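ATP-dependent helicase FUN30 (PDB 5GN1) uses ATP hydrolysis to remodel nucleosomes, supporting DNA end resection at double-strand breaks and heterochromatin organization. Local coordinates at residues N102-M105 with A106-K109; G185-D188 with A189-K192. All coordinates share one frame; numbering follows the deposited sequence.

Contact 1. Residues N102-M105 with A106-K109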
loop_
_atom_site.group_PDB
_atom_site.type_symbol
_atom_site.label_atom_id
_atom_site.label_comp_id
_atom_site.label_asym_id
_atom_site.label_seq_id
_atom_site.Cartn_x
_atom_site.Cartn_y
_atom_site.Cartn_z
ATOM N N ASN A 102 9.364 -1.977 12.376
ATOM C CA ASN A 102 8.677 -0.820 11.809
ATOM C C ASN A 102 9.557 -0.012 10.861
ATOM O O ASN A 102 9.021 0.779 10.077
ATOM C CB ASN A 102 8.095 0.091 12.904
ATOM C CG ASN A 102 9.130 0.586 13.901
ATOM O OD1 ASN A 102 10.117 1.228 13.536
ATOM N ND2 ASN A 102 8.860 0.351 15.188
ATOM N N LEU A 103 10.880 -0.210 10.879
ATOM C CA LEU A 103 11.728 0.450 9.886
ATOM C C LEU A 103 11.620 -0.238 8.531
ATOM O O LEU A 103 11.514 0.430 7.498
ATOM C CB LEU A 103 13.192 0.476 10.351
ATOM C CG LEU A 103 13.561 1.436 11.477
ATOM C CD1 LEU A 103 14.962 1.117 11.981
ATOM C CD2 LEU A 103 13.461 2.869 11.004
ATOM N N ILE A 104 11.674 -1.571 8.521
ATOM C CA ILE A 104 11.382 -2.342 7.310
ATOM C C ILE A 104 9.994 -2.001 6.775
ATOM O O ILE A 104 9.781 -1.913 5.559
ATOM C CB ILE A 104 11.517 -3.852 7.601
ATOM C CG1 ILE A 104 12.982 -4.241 7.892
ATOM C CG2 ILE A 104 10.929 -4.696 6.467
ATOM C CD1 ILE A 104 13.971 -3.711 6.927
ATOM N N MET A 105 9.026 -1.808 7.673
ATOM C CA MET A 105 7.684 -1.453 7.232
ATOM C C MET A 105 7.675 -0.099 6.542
ATOM O O MET A 105 7.035 0.073 5.498
ATOM C CB MET A 105 6.722 -1.449 8.421
ATOM C CG MET A 105 5.353 -0.940 8.039
ATOM S SD MET A 105 4.551 -2.134 6.946
ATOM C CE MET A 105 3.726 -3.120 8.201
ATOM N N ALA A 106 8.383 0.875 7.113
ATOM C CA ALA A 106 8.455 2.201 6.515
ATOM C C ALA A 106 9.136 2.161 5.147
ATOM O O ALA A 106 8.713 2.863 4.222
ATOM C CB ALA A 106 9.189 3.156 7.457
ATOM N N LEU A 107 10.199 1.358 4.999
ATOM C CA LEU A 107 10.842 1.241 3.689
ATOM C C LEU A 107 9.889 0.632 2.667
ATOM O O LEU A 107 9.862 1.055 1.504
ATOM C CB LEU A 107 12.122 0.405 3.776
ATOM C CG LEU A 107 13.285 0.942 4.625
ATOM C CD1 LEU A 107 14.375 -0.102 4.741
ATOM C CD2 LEU A 107 13.838 2.240 4.069
ATOM N N ARG A 108 9.119 -0.378 3.077
ATOM C CA ARG A 108 8.143 -0.979 2.170
ATOM C C ARG A 108 7.133 0.059 1.694
ATOM O O ARG A 108 6.856 0.165 0.497
ATOM C CB ARG A 108 7.452 -2.162 2.858
ATOM C CG ARG A 108 8.414 -3.322 3.128
ATOM C CD ARG A 108 7.745 -4.487 3.856
ATOM N NE ARG A 108 6.595 -5.006 3.122
ATOM C CZ ARG A 108 5.708 -5.853 3.637
ATOM N NH1 ARG A 108 5.847 -6.282 4.883
ATOM N NH2 ARG A 108 4.670 -6.261 2.915
ATOM N N LYS A 109 6.581 0.846 2.626
ATOM C CA LYS A 109 5.606 1.868 2.260
ATOM C C LYS A 109 6.209 2.938 1.357
ATOM O O LYS A 109 5.550 3.425 0.431
ATOM C CB LYS A 109 5.024 2.501 3.528
ATOM C CG LYS A 109 4.130 1.551 4.292
ATOM C CD LYS A 109 3.734 2.141 5.646
ATOM C CE LYS A 109 2.612 1.325 6.273
ATOM N NZ LYS A 109 2.282 1.873 7.618
#

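Contact 2. Residues G185-D188 with A189-K192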
loop_
_atom_site.group_PDB
_atom_site.type_symbol
_atom_site.label_atom_id
_atom_site.label_comp_id
_atom_site.label_asym_id
_atom_site.label_seq_id
_atom_site.Cartn_x
_atom_site.Cartn_y
_atom_site.Cartn_z
ATOM N N GLY A 185 6.112 6.219 -8.415
ATOM C CA GLY A 185 6.658 5.404 -9.490
ATOM C C GLY A 185 5.846 4.148 -9.753
ATOM O O GLY A 185 5.781 3.665 -10.888
ATOM N N LYS A 186 5.217 3.595 -8.720
ATOM C CA LYS A 186 4.374 2.434 -8.970
ATOM C C LYS A 186 3.086 2.818 -9.683
ATOM O O LYS A 186 2.523 1.995 -10.416
ATOM C CB LYS A 186 4.063 1.694 -7.672
ATOM C CG LYS A 186 5.216 0.882 -7.160
ATOM C CD LYS A 186 4.747 -0.467 -6.657
ATOM C CE LYS A 186 5.934 -1.231 -6.149
ATOM N NZ LYS A 186 5.593 -2.484 -5.436
ATOM N N ILE A 187 2.600 4.045 -9.488
ATOM C CA ILE A 187 1.399 4.465 -10.209
ATOM C C ILE A 187 1.735 4.725 -11.668
ATOM O O ILE A 187 0.965 4.366 -12.566
ATOM C CB ILE A 187 0.748 5.691 -9.539
ATOM C CG1 ILE A 187 0.389 5.371 -8.080
ATOM C CG2 ILE A 187 -0.504 6.140 -10.315
ATOM C CD1 ILE A 187 -0.511 4.147 -7.879
ATOM N N ASP A 188 2.896 5.337 -11.931
ATOM C CA ASP A 188 3.373 5.487 -13.304
ATOM C C ASP A 188 3.383 4.145 -14.025
ATOM O O ASP A 188 2.858 4.014 -15.141
ATOM C CB ASP A 188 4.777 6.105 -13.318
ATOM C CG ASP A 188 4.772 7.590 -12.957
ATOM O OD1 ASP A 188 3.739 8.263 -13.174
ATOM O OD2 ASP A 188 5.815 8.085 -12.474
ATOM N N ALA A 189 3.970 3.130 -13.390
ATOM C CA ALA A 189 3.989 1.801 -13.987
ATOM C C ALA A 189 2.580 1.236 -14.137
ATOM O O ALA A 189 2.255 0.629 -15.163
ATOM C CB ALA A 189 4.860 0.865 -13.149
ATOM N N LEU A 190 1.730 1.414 -13.120
ATOM C CA LEU A 190 0.386 0.835 -13.158
ATOM C C LEU A 190 -0.439 1.428 -14.295
ATOM O O LEU A 190 -1.216 0.725 -14.949
ATOM C CB LEU A 190 -0.312 1.073 -11.816
ATOM C CG LEU A 190 -1.773 0.630 -11.746
ATOM C CD1 LEU A 190 -1.858 -0.895 -11.743
ATOM C CD2 LEU A 190 -2.444 1.211 -10.491
ATOM N N LYS A 191 -0.293 2.734 -14.520
ATOM C CA LYS A 191 -1.064 3.435 -15.539
ATOM C C LYS A 191 -0.703 2.932 -16.929
ATOM O O LYS A 191 -1.582 2.745 -17.785
ATOM C CB LYS A 191 -0.811 4.936 -15.364
ATOM C CG LYS A 191 -1.132 5.862 -16.487
ATOM C CD LYS A 191 -0.551 7.237 -16.124
ATOM C CE LYS A 191 -0.666 8.231 -17.266
ATOM N NZ LYS A 191 -2.084 8.590 -17.547
ATOM N N LYS A 192 0.578 2.645 -17.149
ATOM C CA LYS A 192 1.010 2.067 -18.418
ATOM C C LYS A 192 0.435 0.666 -18.606
ATOM O O LYS A 192 -0.155 0.354 -19.651
ATOM C CB LYS A 192 2.538 2.048 -18.471
ATOM C CG LYS A 192 3.110 1.378 -19.701
ATOM C CD LYS A 192 4.620 1.501 -19.767
ATOM C CE LYS A 192 5.174 0.743 -20.973
ATOM N NZ LYS A 192 6.647 0.920 -21.089
#

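Contact 1. Residues N102-M105 with A106-K109
The carbonyl of Ile-104 meets Arg-108 twice: its oxygen accepts the Arg-108 N-H, tilted 25° from the carbonyl plane, and Arg-108 CG lies only 3.1 Å from the same Ile-104 O. The arginine chain then bends at chi3, and its NH2 makes a long, weak ion pair with Asp-341. The amide of Asn-102 turns back toward the start of the helix, its OD1 taking the N-H of Ser-99 and its ND2 giving to the carbonyl of Ser-97, which suits an asparagine in the first turn.

Between these ends the contact is aliphatic. Ile-104 CG2 brushes Arg-108 CD at 4.1 Å, and Ile-104 CD1 meets Leu-107 CD1 at 4.2 Å, an apolar touch on the buried side of the helix. On the half-exposed side, Met-105 crosses Lys-109 obliquely. With its CG anti to the backbone N (chi1 174°) and two bends beyond, the methionine brings both CG and SD to 4.0 Å from Lys-109 CE; the extended lysine lends methylenes to the sulfur and carries its amine onward. Were Lys-109 cut back to an alanine, Met-105 CG and SD would probably lose the methylene packed against them, and the thioether would be freer to turn.

Helix 100-110 is wedged among other helices. Leu-103, Ala-106 and Leu-107 touch helix 60-82, Ile-104 and Leu-107 rest on Ile-355 of helix 345-359, and Ile-315 of helix 315-322 meets Ile-104, Leu-107 and Arg-108.

Contact 2. Residues G185-D188 with A189-K192
Leu-190 sits tightly over the turn below it: its CB is 3.3 Å from Lys-186 O, the same oxygen that accepts the Leu-190 N-H at an N-to-O distance of 2.9 Å. Lys-191 N to Ile-187 O is shorter still, 2.8 Å. On the buried side Ile-187 CD1 approaches Leu-190 CD2 at 4.4 Å, a light touch between branched side chains that mostly face other parts of the fold.

The opposite character appears where Asp-188, Lys-191 and Lys-192 meet solvent. The bond from Lys-192 N to Asp-188 O is weak, at 3.3 Å, and the charged ends spread apart: Asp-188 OD1 stays 7.3 Å from Lys-191 NZ, too far for an ion pair. Lys-191 runs extended to CE and bends at its last torsion (chi4 67°), its end leading away from residues 185-188, as suits a long basic chain at an exposed position.

Lys-186 is the buried exception, its amine gripped by a salt bridge to Glu-316 and by the carbonyls of Phe-279 and Leu-309. Helix 185-200 lies against the RecA-like parallel sheet, with Lys-186 and Ala-189 on Cys-56 of strand 49-56, and Ile-187 and Leu-190 on Leu-218 of helix 212-224.

In this C-terminal part of the ATPase domain, contacts 1 and 2 lie on two different helices, with centres 21 Å apart and nearest atoms about 7 Å apart, and share neighbours instead of touching. Helix 315-322 is one: its Ile-315 and Ile-319 face contact 1, while its Glu-316 pairs with Lys-186 of contact 2. The chain leaving helix 100-110 is another, for Leu-112 and His-113 lie against Lys-186 and Ile-187. Contact 1 sits in the helical packing beside the sheet, with helices 60-82, 315-322 and 345-359; contact 2 packs on strand 49-56. In SNF2 enzymes ATP is bound between two RecA-like lobes; neither contact holds a bound ligand here, and both are structural packing.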